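Local structure of glycosyl hydrolase BlGH5_18 (Bifidobacterium longum subsp. infantis, 7LQX) at residues W36-L41 with S319-F324; V65-P70 with A85-M90; G108-F113 with L160-N165. The protein is a family 5, subfamily 18 glycoside hydrolase that probably cleaves glycosidic bonds during the bacterial breakdown of N-glycans. One frame throughout, in Å; residues are numbered along the deposited sequence. Where two conformers were deposited one is given.

Contact 1 (36-41 with 319-324), contact 2 (65-70 with 85-90) and contact 3 (108-113 with 160-165) form a triangle, their centres about 15 to 16 Å apart. Trp40 connects contacts 1 and 2: its NE1 is 2.9 Å from Phe66 O, probably a hydrogen bond, and its CH2 lies 3.4 Å from Met90 CE. Contacts 1 and 3 meet where Phe37 CD2 packs on Leu110 CD1 at 3.7 Å, while Phe66 CD1 and Leu110 CD2, 4.0 Å apart, join contacts 2 and 3. Contact 3, with its bound ethanediol, holds the probable active-site residues; contacts 1 and 3 both also touch the second subunit.

Contact 1: W36-L41 with S319-F324; sequences WFHFWL and SRMSDF. With SO4 (sulfate ion), chain G; EDO (1,2-ethanediol), chain B.
In the loops that follow the first and last strands of the (beta/alpha)8 barrel, 25-29 and 306-312, Trp36 and Phe324 form a T-shaped aromatic pair. The edge of Phe324 enters over a face of the indole: the ring planes stand at 87°, the centroid of the six-membered indole ring lies 4.8 Å from that of Phe324, and Trp36 CZ2 comes to 3.5 Å from Phe324 CE2. The opposite indole face is covered by Phe37, whose CD2 sits 3.3 Å above the plane. Trp36 is thus held between two phenylalanines, with CE1 of His38 at its edge. Its CG is anti to the backbone N (chi1 -169°), which turns the indole toward the 319-324 loop.

Met321, a selenomethionine, fills the neighbouring position. Extended beyond CG, the chain carries SE to 3.8 Å from Trp36 CB and, obliquely, to 5.2 Å from the centroid of the five-membered Trp36 ring, 49° off its normal, a Met-aromatic contact; its CE meets the imidazole edge of His38 at 3.8 Å from CD2. No hydrogen bond crosses between the segments, so shape and dispersion carry the contact. Polar groups look elsewhere: Asp323 N donates to sulfate O2 at 2.8 Å, and His38 O accepts from O2 of an ethanediol at 3.0 Å. That ethanediol also bonds Trp78 of the second subunit, whose side chain packs on Met321, while Asp323 makes a salt bridge to Arg76 of that subunit. The whole is a buried aromatic and selenium cluster joining beta-alpha loops of a barrel beside a dimer interface.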
loop_
_atom_site.group_PDB
_atom_site.type_symbol
_atom_site.label_atom_id
_atom_site.label_comp_id
_atom_site.label_asym_id
_atom_site.label_seq_id
_atom_site.Cartn_x
_atom_site.Cartn_y
_atom_site.Cartn_z
ATOM N N TRP A 36 9.928 -4.381 13.308
ATOM C CA TRP A 36 10.356 -4.824 11.980
ATOM C C TRP A 36 10.383 -3.591 11.071
ATOM O O TRP A 36 10.695 -2.492 11.520
ATOM C CB TRP A 36 9.472 -5.970 11.522
ATOM C CG TRP A 36 9.920 -6.717 10.284
ATOM C CD1 TRP A 36 11.017 -7.521 10.156
ATOM C CD2 TRP A 36 9.255 -6.743 9.012
ATOM N NE1 TRP A 36 11.074 -8.045 8.884
ATOM C CE2 TRP A 36 10.009 -7.575 8.161
ATOM C CE3 TRP A 36 8.110 -6.131 8.507
ATOM C CZ2 TRP A 36 9.639 -7.822 6.837
ATOM C CZ3 TRP A 36 7.742 -6.374 7.184
ATOM C CH2 TRP A 36 8.506 -7.219 6.369
ATOM N N PHE A 37 10.054 -3.740 9.789
ATOM C CA PHE A 37 10.004 -2.566 8.908
ATOM C C PHE A 37 8.747 -1.738 9.085
ATOM O O PHE A 37 8.585 -0.732 8.388
ATOM C CB PHE A 37 10.253 -2.979 7.464
ATOM C CG PHE A 37 11.572 -3.662 7.295
ATOM C CD1 PHE A 37 12.746 -2.985 7.575
ATOM C CD2 PHE A 37 11.643 -4.986 6.926
ATOM C CE1 PHE A 37 13.971 -3.621 7.457
ATOM C CE2 PHE A 37 12.864 -5.626 6.810
ATOM C CZ PHE A 37 14.027 -4.936 7.074
ATOM N N HIS A 38 7.883 -2.108 10.023
ATOM C CA HIS A 38 6.842 -1.206 10.497
ATOM C C HIS A 38 7.383 -0.198 11.505
ATOM O O HIS A 38 6.657 0.727 11.887
ATOM C CB HIS A 38 5.676 -2.028 11.053
ATOM C CG HIS A 38 5.296 -3.179 10.172
ATOM N ND1 HIS A 38 5.049 -3.027 8.825
ATOM C CD2 HIS A 38 5.174 -4.505 10.429
ATOM C CE1 HIS A 38 4.761 -4.204 8.296
ATOM N NE2 HIS A 38 4.829 -5.117 9.248
ATOM N N PHE A 39 8.651 -0.353 11.904
ATOM C CA PHE A 39 9.340 0.623 12.743
ATOM C C PHE A 39 9.112 2.044 12.255
ATOM O O PHE A 39 8.938 2.968 13.054
ATOM C CB PHE A 39 10.844 0.296 12.702
ATOM C CG PHE A 39 11.726 1.353 13.323
ATOM C CD1 PHE A 39 12.148 2.446 12.584
ATOM C CD2 PHE A 39 12.115 1.261 14.648
ATOM C CE1 PHE A 39 12.938 3.430 13.155
ATOM C CE2 PHE A 39 12.917 2.240 15.222
ATOM C CZ PHE A 39 13.328 3.327 14.466
ATOM N N TRP A 40 9.157 2.243 10.939
ATOM C CA TRP A 40 9.152 3.592 10.395
ATOM C C TRP A 40 7.874 4.354 10.701
ATOM O O TRP A 40 7.870 5.589 10.631
ATOM C CB TRP A 40 9.328 3.511 8.887
ATOM C CG TRP A 40 10.585 2.846 8.439
ATOM C CD1 TRP A 40 10.696 1.632 7.833
ATOM C CD2 TRP A 40 11.918 3.365 8.546
ATOM N NE1 TRP A 40 12.014 1.361 7.545
ATOM C CE2 TRP A 40 12.784 2.404 7.984
ATOM C CE3 TRP A 40 12.461 4.545 9.060
ATOM C CZ2 TRP A 40 14.165 2.593 7.907
ATOM C CZ3 TRP A 40 13.835 4.725 8.992
ATOM C CH2 TRP A 40 14.668 3.751 8.420
ATOM N N LEU A 41 6.783 3.648 11.006
ATOM C CA LEU A 41 5.524 4.296 11.346
ATOM C C LEU A 41 5.509 4.825 12.774
ATOM O O LEU A 41 4.646 5.641 13.106
ATOM C CB LEU A 41 4.372 3.316 11.130
ATOM C CG LEU A 41 4.107 2.941 9.674
ATOM C CD1 LEU A 41 3.139 1.762 9.586
ATOM C CD2 LEU A 41 3.573 4.112 8.882
ATOM N N SER A 319 7.114 -12.534 16.877
ATOM C CA SER A 319 6.147 -13.616 16.727
ATOM C C SER A 319 4.708 -13.118 16.712
ATOM O O SER A 319 3.808 -13.869 16.325
ATOM C CB SER A 319 6.308 -14.642 17.859
ATOM O OG SER A 319 6.056 -14.068 19.133
ATOM N N ARG A 320 4.468 -11.879 17.131
ATOM C CA ARG A 320 3.122 -11.327 17.078
ATOM C C ARG A 320 2.684 -10.978 15.667
ATOM O O ARG A 320 1.488 -10.763 15.446
ATOM C CB ARG A 320 3.057 -10.086 17.950
ATOM C CG ARG A 320 3.095 -10.434 19.418
ATOM C CD ARG A 320 3.204 -9.196 20.275
ATOM N NE ARG A 320 4.534 -8.599 20.210
ATOM C CZ ARG A 320 4.901 -7.524 20.898
ATOM N NH1 ARG A 320 4.038 -6.921 21.708
ATOM N NH2 ARG A 320 6.135 -7.054 20.780
HETATM N N MSE A 321 3.608 -10.886 14.725
HETATM C CA MSE A 321 3.255 -10.563 13.346
HETATM C C MSE A 321 2.876 -11.811 12.588
HETATM O O MSE A 321 3.491 -12.861 12.759
HETATM C CB MSE A 321 4.417 -9.851 12.676
HETATM C CG MSE A 321 4.720 -8.509 13.323
HETATM SE SE MSE A 321 6.192 -7.667 12.514
HETATM C CE MSE A 321 6.257 -6.133 13.707
ATOM N N SER A 322 1.851 -11.686 11.746
ATOM C CA SER A 322 1.276 -12.813 11.031
ATOM C C SER A 322 1.515 -12.720 9.528
ATOM O O SER A 322 1.988 -11.709 8.991
ATOM C CB SER A 322 -0.233 -12.904 11.298
ATOM O OG SER A 322 -0.505 -13.053 12.681
ATOM N N ASP A 323 1.179 -13.820 8.851
ATOM C CA ASP A 323 1.204 -13.975 7.407
ATOM C C ASP A 323 2.609 -14.090 6.835
ATOM O O ASP A 323 2.737 -14.263 5.628
ATOM C CB ASP A 323 0.380 -12.908 6.666
ATOM C CG ASP A 323 -1.087 -12.946 7.057
ATOM O OD1 ASP A 323 -1.646 -14.053 7.196
ATOM O OD2 ASP A 323 -1.672 -11.869 7.252
ATOM N N PHE A 324 3.649 -14.033 7.653
ATOM C CA PHE A 324 4.960 -14.365 7.149
ATOM C C PHE A 324 5.052 -15.876 6.965
ATOM O O PHE A 324 4.573 -16.630 7.821
ATOM C CB PHE A 324 6.048 -14.010 8.154
ATOM C CG PHE A 324 6.367 -12.562 8.242
ATOM C CD1 PHE A 324 5.623 -11.726 9.038
ATOM C CD2 PHE A 324 7.440 -12.034 7.550
ATOM C CE1 PHE A 324 5.933 -10.394 9.138
ATOM C CE2 PHE A 324 7.752 -10.705 7.649
ATOM C CZ PHE A 324 7.006 -9.882 8.442
HETATM S S SO4 G . 0.678 -16.942 10.959
HETATM O O1 SO4 G . -0.393 -17.289 11.890
HETATM O O2 SO4 G . 0.101 -16.211 9.842
HETATM O O3 SO4 G . 1.684 -16.140 11.658
HETATM O O4 SO4 G . 1.308 -18.149 10.437
HETATM C C1 EDO B . 5.779 0.374 15.350
HETATM O O1 EDO B . 5.942 -1.019 15.623
HETATM C C2 EDO B . 4.433 0.621 14.679
HETATM O O2 EDO B . 4.307 -0.191 13.505
#

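Contact 2: V65-P70 with A85-M90; sequences VFPVWP and ADVRRM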
loop_
_atom_site.group_PDB
_atom_site.type_symbol
_atom_site.label_atom_id
_atom_site.label_comp_id
_atom_site.label_asym_id
_atom_site.label_seq_id
_atom_site.Cartn_x
_atom_site.Cartn_y
_atom_site.Cartn_z
ATOM N N VAL A 65 20.155 -1.164 5.384
ATOM C CA VAL A 65 18.900 -0.707 5.963
ATOM C C VAL A 65 17.875 -0.406 4.884
ATOM O O VAL A 65 18.208 -0.056 3.748
ATOM C CB VAL A 65 19.097 0.501 6.904
ATOM C CG1 VAL A 65 20.132 0.165 7.967
ATOM C CG2 VAL A 65 19.512 1.725 6.114
ATOM N N PHE A 66 16.610 -0.523 5.280
ATOM C CA PHE A 66 15.475 -0.592 4.372
ATOM C C PHE A 66 14.334 0.340 4.752
ATOM O O PHE A 66 13.424 -0.057 5.488
ATOM C CB PHE A 66 14.926 -2.024 4.342
ATOM C CG PHE A 66 15.949 -3.067 4.010
ATOM C CD1 PHE A 66 16.147 -3.442 2.699
ATOM C CD2 PHE A 66 16.711 -3.662 4.994
ATOM C CE1 PHE A 66 17.083 -4.397 2.371
ATOM C CE2 PHE A 66 17.656 -4.629 4.675
ATOM C CZ PHE A 66 17.837 -4.997 3.362
ATOM N N PRO A 67 14.314 1.563 4.221
ATOM C CA PRO A 67 13.091 2.374 4.290
ATOM C C PRO A 67 11.994 1.757 3.431
ATOM O O PRO A 67 12.234 0.887 2.591
ATOM C CB PRO A 67 13.532 3.736 3.745
ATOM C CG PRO A 67 14.682 3.417 2.847
ATOM C CD PRO A 67 15.388 2.254 3.480
ATOM N N VAL A 68 10.764 2.217 3.655
ATOM C CA VAL A 68 9.576 1.669 2.997
ATOM C C VAL A 68 8.959 2.728 2.088
ATOM O O VAL A 68 8.694 3.858 2.515
ATOM C CB VAL A 68 8.583 1.119 4.033
ATOM C CG1 VAL A 68 7.247 0.759 3.402
ATOM C CG2 VAL A 68 9.195 -0.085 4.714
ATOM N N TRP A 69 8.729 2.352 0.828
ATOM C CA TRP A 69 8.453 3.326 -0.228
ATOM C C TRP A 69 7.160 4.094 -0.023
ATOM O O TRP A 69 7.168 5.326 -0.194
ATOM C CB TRP A 69 8.472 2.592 -1.573
ATOM C CG TRP A 69 8.472 3.439 -2.798
ATOM C CD1 TRP A 69 8.563 4.799 -2.878
ATOM C CD2 TRP A 69 8.354 2.961 -4.134
ATOM N NE1 TRP A 69 8.531 5.196 -4.199
ATOM C CE2 TRP A 69 8.399 4.079 -4.987
ATOM C CE3 TRP A 69 8.247 1.684 -4.700
ATOM C CZ2 TRP A 69 8.329 3.959 -6.374
ATOM C CZ3 TRP A 69 8.179 1.570 -6.073
ATOM C CH2 TRP A 69 8.220 2.702 -6.895
ATOM N N PRO A 70 6.031 3.464 0.323
ATOM C CA PRO A 70 4.800 4.244 0.538
ATOM C C PRO A 70 4.901 5.262 1.653
ATOM O O PRO A 70 4.051 6.156 1.716
ATOM C CB PRO A 70 3.726 3.180 0.830
ATOM C CG PRO A 70 4.466 1.877 0.994
ATOM C CD PRO A 70 5.781 2.011 0.287
ATOM N N ALA A 85 14.409 12.110 6.809
ATOM C CA ALA A 85 15.160 12.421 8.020
ATOM C C ALA A 85 15.297 11.196 8.915
ATOM O O ALA A 85 16.333 11.009 9.563
ATOM C CB ALA A 85 14.503 13.576 8.778
ATOM N N ASP A 86 14.263 10.352 8.971
ATOM C CA ASP A 86 14.350 9.142 9.782
ATOM C C ASP A 86 15.380 8.164 9.218
ATOM O O ASP A 86 16.101 7.510 9.980
ATOM C CB ASP A 86 12.982 8.459 9.881
ATOM C CG ASP A 86 11.999 9.211 10.763
ATOM O OD1 ASP A 86 12.415 10.076 11.559
ATOM O OD2 ASP A 86 10.789 8.898 10.675
ATOM N N VAL A 87 15.443 8.018 7.895
ATOM C CA VAL A 87 16.499 7.187 7.316
ATOM C C VAL A 87 17.868 7.749 7.680
ATOM O O VAL A 87 18.778 7.010 8.072
ATOM C CB VAL A 87 16.337 7.052 5.792
ATOM C CG1 VAL A 87 17.429 6.136 5.231
ATOM C CG2 VAL A 87 14.965 6.520 5.443
ATOM N N ARG A 88 18.036 9.067 7.549
ATOM C CA ARG A 88 19.314 9.683 7.887
ATOM C C ARG A 88 19.660 9.442 9.350
ATOM O O ARG A 88 20.821 9.177 9.684
ATOM C CB ARG A 88 19.283 11.179 7.564
ATOM C CG ARG A 88 20.591 11.896 7.852
ATOM C CD ARG A 88 20.600 13.329 7.362
ATOM N NE ARG A 88 21.825 13.993 7.796
ATOM C CZ ARG A 88 22.144 15.252 7.527
ATOM N NH1 ARG A 88 21.337 16.008 6.794
ATOM N NH2 ARG A 88 23.286 15.746 7.986
ATOM N N ARG A 89 18.663 9.508 10.235
ATOM C CA ARG A 89 18.920 9.281 11.652
ATOM C C ARG A 89 19.392 7.854 11.897
ATOM O O ARG A 89 20.304 7.621 12.698
ATOM C CB ARG A 89 17.665 9.588 12.472
ATOM C CG ARG A 89 17.816 9.293 13.956
ATOM C CD ARG A 89 18.619 10.338 14.695
ATOM N NE ARG A 89 18.506 10.154 16.141
ATOM C CZ ARG A 89 17.419 10.448 16.851
ATOM N NH1 ARG A 89 16.342 10.937 16.253
ATOM N NH2 ARG A 89 17.408 10.251 18.162
HETATM N N MSE A 90 18.786 6.885 11.219
HETATM C CA MSE A 90 19.185 5.497 11.409
HETATM C C MSE A 90 20.626 5.287 10.951
HETATM O O MSE A 90 21.396 4.589 11.615
HETATM C CB MSE A 90 18.231 4.569 10.670
HETATM C CG MSE A 90 18.543 3.107 10.895
HETATM SE SE MSE A 90 17.253 1.939 10.099
HETATM C CE MSE A 90 15.823 2.242 11.297
#
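The pyrrolidine ring of Pro67, puckered rather than truly flat, is the ring that touches across this contact: its CB lies 3.6 Å from Val87 CG2, and its CG is farther from the same methyl, at 4.1 Å. The two side chains cross at about a right angle. The aromatic rings of 65-70 find their partners elsewhere, Phe66 against Phe37 with planes at about 70° and Trp69 edge-to-face with Phe106. Val87 CG2 stands anti to the carbonyl carbon while CG1 is anti to the backbone N (chi1 -178°), which puts one branch on the proline.

One turn further along the helix, Met90, a selenomethionine, passes alongside Val65 in the opposite direction, with SE 4.0 Å from Val65 CB. Its chain is straight as far as SE and bends only there (chi3 -72°). Val65 was modelled in two conformers, so any detail of its methyl contacts is doubtful.

The backbones follow the same two-point pattern: CA of Pro67 is 6.6 Å from CA of Val87, and CA of Val65 is 8.3 Å from CA of Met90. This seats helix 81-96 of a beta-alpha-beta crossover on the end of strand 62-65; Val103 of the next strand, 100-104, touches Val65, Pro67 and Val87 as well. With no hydrogen bond between the segments, the chemistry implies cohesion by apolar burial alone, 177 Å² in all.

Contact 3: G108-F113 with L160-N165; sequences GHLSSF and LGNELN. With EDO (1,2-ethanediol), chain D; EDO (1,2-ethanediol), chain E.
Asn162 ND2 donates to His109 O at 3.0 Å, a nearly straight bond (N-H...O 175°). The oxygen lies in the amide plane of Asn162, whereas the nitrogen is tilted 25° from the carbonyl plane of His109. The same ND2 also donates to O1 of an ethanediol at 2.9 Å, and O2 of that molecule takes the backbone hydrogen of Ser111 at 2.8 Å, so the ligand spans both segments. Glu163 OE2 sits 2.9 Å from the ethanediol O1. Water 1 makes a second bridge, accepting from His109 N at 2.8 Å; it lies 2.6 Å from Asn162 O, one of several competing acceptors.

In the next shell, Arg64 NH2 fixes the amide rotation through Asn162 OD1, and Gln107 OE1 takes the Asn162 backbone N-H; CG anti to the backbone N (chi1 -177°) sends the amide to the strand at 109-110. Glu163 OE2 is bonded by His232, and His109 ND1 by Asp114. Substituting alanine for Asn162 would probably leave His109 O without this donor and Arg64 without the acceptor on OD1.

Asn162-Glu163 follows the fourth barrel strand, 155-159, consistent with the Asn-Glu pair of clan GH-A in which the glutamate is the acid/base; Glu276, close to Glu163 on the seventh strand, probably is the nucleophile. The chemistry implies a polar site whose asparagine donates both to the protein backbone and to a small hydroxyl ligand, perhaps as to a sugar.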
loop_
_atom_site.group_PDB
_atom_site.type_symbol
_atom_site.label_atom_id
_atom_site.label_comp_id
_atom_site.label_asym_id
_atom_site.label_seq_id
_atom_site.Cartn_x
_atom_site.Cartn_y
_atom_site.Cartn_z
ATOM N N GLY A 108 8.737 -1.463 -1.847
ATOM C CA GLY A 108 9.137 -2.445 -2.832
ATOM C C GLY A 108 8.714 -3.819 -2.374
ATOM O O GLY A 108 7.523 -4.107 -2.260
ATOM N N HIS A 109 9.683 -4.665 -2.042
ATOM C CA HIS A 109 9.390 -6.031 -1.639
ATOM C C HIS A 109 10.267 -6.431 -0.463
ATOM O O HIS A 109 11.494 -6.309 -0.534
ATOM C CB HIS A 109 9.634 -7.025 -2.778
ATOM C CG HIS A 109 9.206 -8.410 -2.436
ATOM N ND1 HIS A 109 7.883 -8.790 -2.450
ATOM C CD2 HIS A 109 9.905 -9.485 -2.000
ATOM C CE1 HIS A 109 7.790 -10.052 -2.076
ATOM N NE2 HIS A 109 9.000 -10.497 -1.792
ATOM N N LEU A 110 9.635 -6.914 0.604
ATOM C CA LEU A 110 10.336 -7.451 1.765
ATOM C C LEU A 110 9.621 -8.677 2.311
ATOM O O LEU A 110 8.471 -8.592 2.748
ATOM C CB LEU A 110 10.429 -6.393 2.868
ATOM C CG LEU A 110 11.321 -5.195 2.577
ATOM C CD1 LEU A 110 10.957 -4.018 3.465
ATOM C CD2 LEU A 110 12.780 -5.561 2.770
ATOM N N SER A 111 10.319 -9.807 2.322
ATOM C CA SER A 111 9.906 -11.010 3.041
ATOM C C SER A 111 8.465 -11.416 2.738
ATOM O O SER A 111 7.677 -11.722 3.637
ATOM C CB SER A 111 10.122 -10.862 4.547
ATOM O OG SER A 111 11.449 -10.483 4.836
ATOM N N SER A 112 8.144 -11.461 1.446
ATOM C CA SER A 112 6.882 -11.914 0.849
ATOM C C SER A 112 5.863 -10.795 0.674
ATOM O O SER A 112 4.831 -11.020 0.043
ATOM C CB SER A 112 6.218 -13.088 1.594
ATOM O OG SER A 112 5.421 -12.659 2.688
ATOM N N PHE A 113 6.103 -9.615 1.240
ATOM C CA PHE A 113 5.149 -8.513 1.197
ATOM C C PHE A 113 5.589 -7.451 0.198
ATOM O O PHE A 113 6.750 -7.035 0.196
ATOM C CB PHE A 113 5.028 -7.862 2.570
ATOM C CG PHE A 113 4.469 -8.767 3.634
ATOM C CD1 PHE A 113 3.098 -8.900 3.800
ATOM C CD2 PHE A 113 5.308 -9.483 4.471
ATOM C CE1 PHE A 113 2.580 -9.722 4.769
ATOM C CE2 PHE A 113 4.787 -10.294 5.454
ATOM C CZ PHE A 113 3.426 -10.421 5.598
ATOM N N LEU A 160 19.467 0.379 -5.460
ATOM C CA LEU A 160 18.216 0.986 -5.908
ATOM C C LEU A 160 17.019 0.444 -5.132
ATOM O O LEU A 160 16.111 1.197 -4.772
ATOM C CB LEU A 160 18.027 0.793 -7.409
ATOM C CG LEU A 160 19.102 1.424 -8.281
ATOM C CD1 LEU A 160 18.772 1.208 -9.751
ATOM C CD2 LEU A 160 19.282 2.903 -8.004
ATOM N N GLY A 161 16.992 -0.855 -4.866
ATOM C CA GLY A 161 15.920 -1.434 -4.069
ATOM C C GLY A 161 16.084 -2.936 -4.008
ATOM O O GLY A 161 16.742 -3.545 -4.854
ATOM N N ASN A 162 15.452 -3.531 -3.005
ATOM C CA ASN A 162 15.655 -4.954 -2.768
ATOM C C ASN A 162 14.919 -5.788 -3.809
ATOM O O ASN A 162 13.689 -5.759 -3.863
ATOM C CB ASN A 162 15.132 -5.294 -1.380
ATOM C CG ASN A 162 15.371 -6.719 -1.018
ATOM O OD1 ASN A 162 16.502 -7.190 -1.069
ATOM N ND2 ASN A 162 14.308 -7.439 -0.679
ATOM N N GLU A 163 15.650 -6.565 -4.609
ATOM C CA GLU A 163 15.043 -7.587 -5.471
ATOM C C GLU A 163 13.913 -7.024 -6.327
ATOM O O GLU A 163 12.862 -7.640 -6.494
ATOM C CB GLU A 163 14.561 -8.778 -4.637
ATOM C CG GLU A 163 15.687 -9.414 -3.844
ATOM C CD GLU A 163 15.273 -10.517 -2.912
ATOM O OE1 GLU A 163 14.078 -10.887 -2.892
ATOM O OE2 GLU A 163 16.163 -11.006 -2.183
ATOM N N LEU A 164 14.143 -5.854 -6.916
ATOM C CA LEU A 164 13.065 -5.195 -7.644
ATOM C C LEU A 164 12.652 -5.974 -8.885
ATOM O O LEU A 164 11.539 -5.772 -9.393
ATOM C CB LEU A 164 13.485 -3.772 -7.997
ATOM C CG LEU A 164 13.496 -2.767 -6.836
ATOM C CD1 LEU A 164 14.052 -1.433 -7.324
ATOM C CD2 LEU A 164 12.110 -2.619 -6.227
ATOM N N ASN A 165 13.508 -6.869 -9.373
ATOM C CA ASN A 165 13.140 -7.683 -10.522
ATOM C C ASN A 165 11.917 -8.546 -10.250
ATOM O O ASN A 165 11.286 -9.014 -11.203
ATOM C CB ASN A 165 14.329 -8.545 -10.954
ATOM C CG ASN A 165 14.705 -9.586 -9.919
ATOM O OD1 ASN A 165 14.967 -9.258 -8.764
ATOM N ND2 ASN A 165 14.749 -10.847 -10.333
HETATM C C1 EDO D . 15.121 -10.445 1.614
HETATM O O1 EDO D . 15.507 -9.857 0.371
HETATM C C2 EDO D . 13.870 -9.727 2.112
HETATM O O2 EDO D . 12.845 -9.861 1.114
HETATM C C1 EDO E . 13.939 -14.263 2.314
HETATM O O1 EDO E . 12.780 -15.074 2.522
HETATM C C2 EDO E . 14.232 -13.421 3.551
HETATM O O2 EDO E . 13.082 -12.646 3.911
HETATM O O HOH W 1 12.219 -3.801 -2.850
#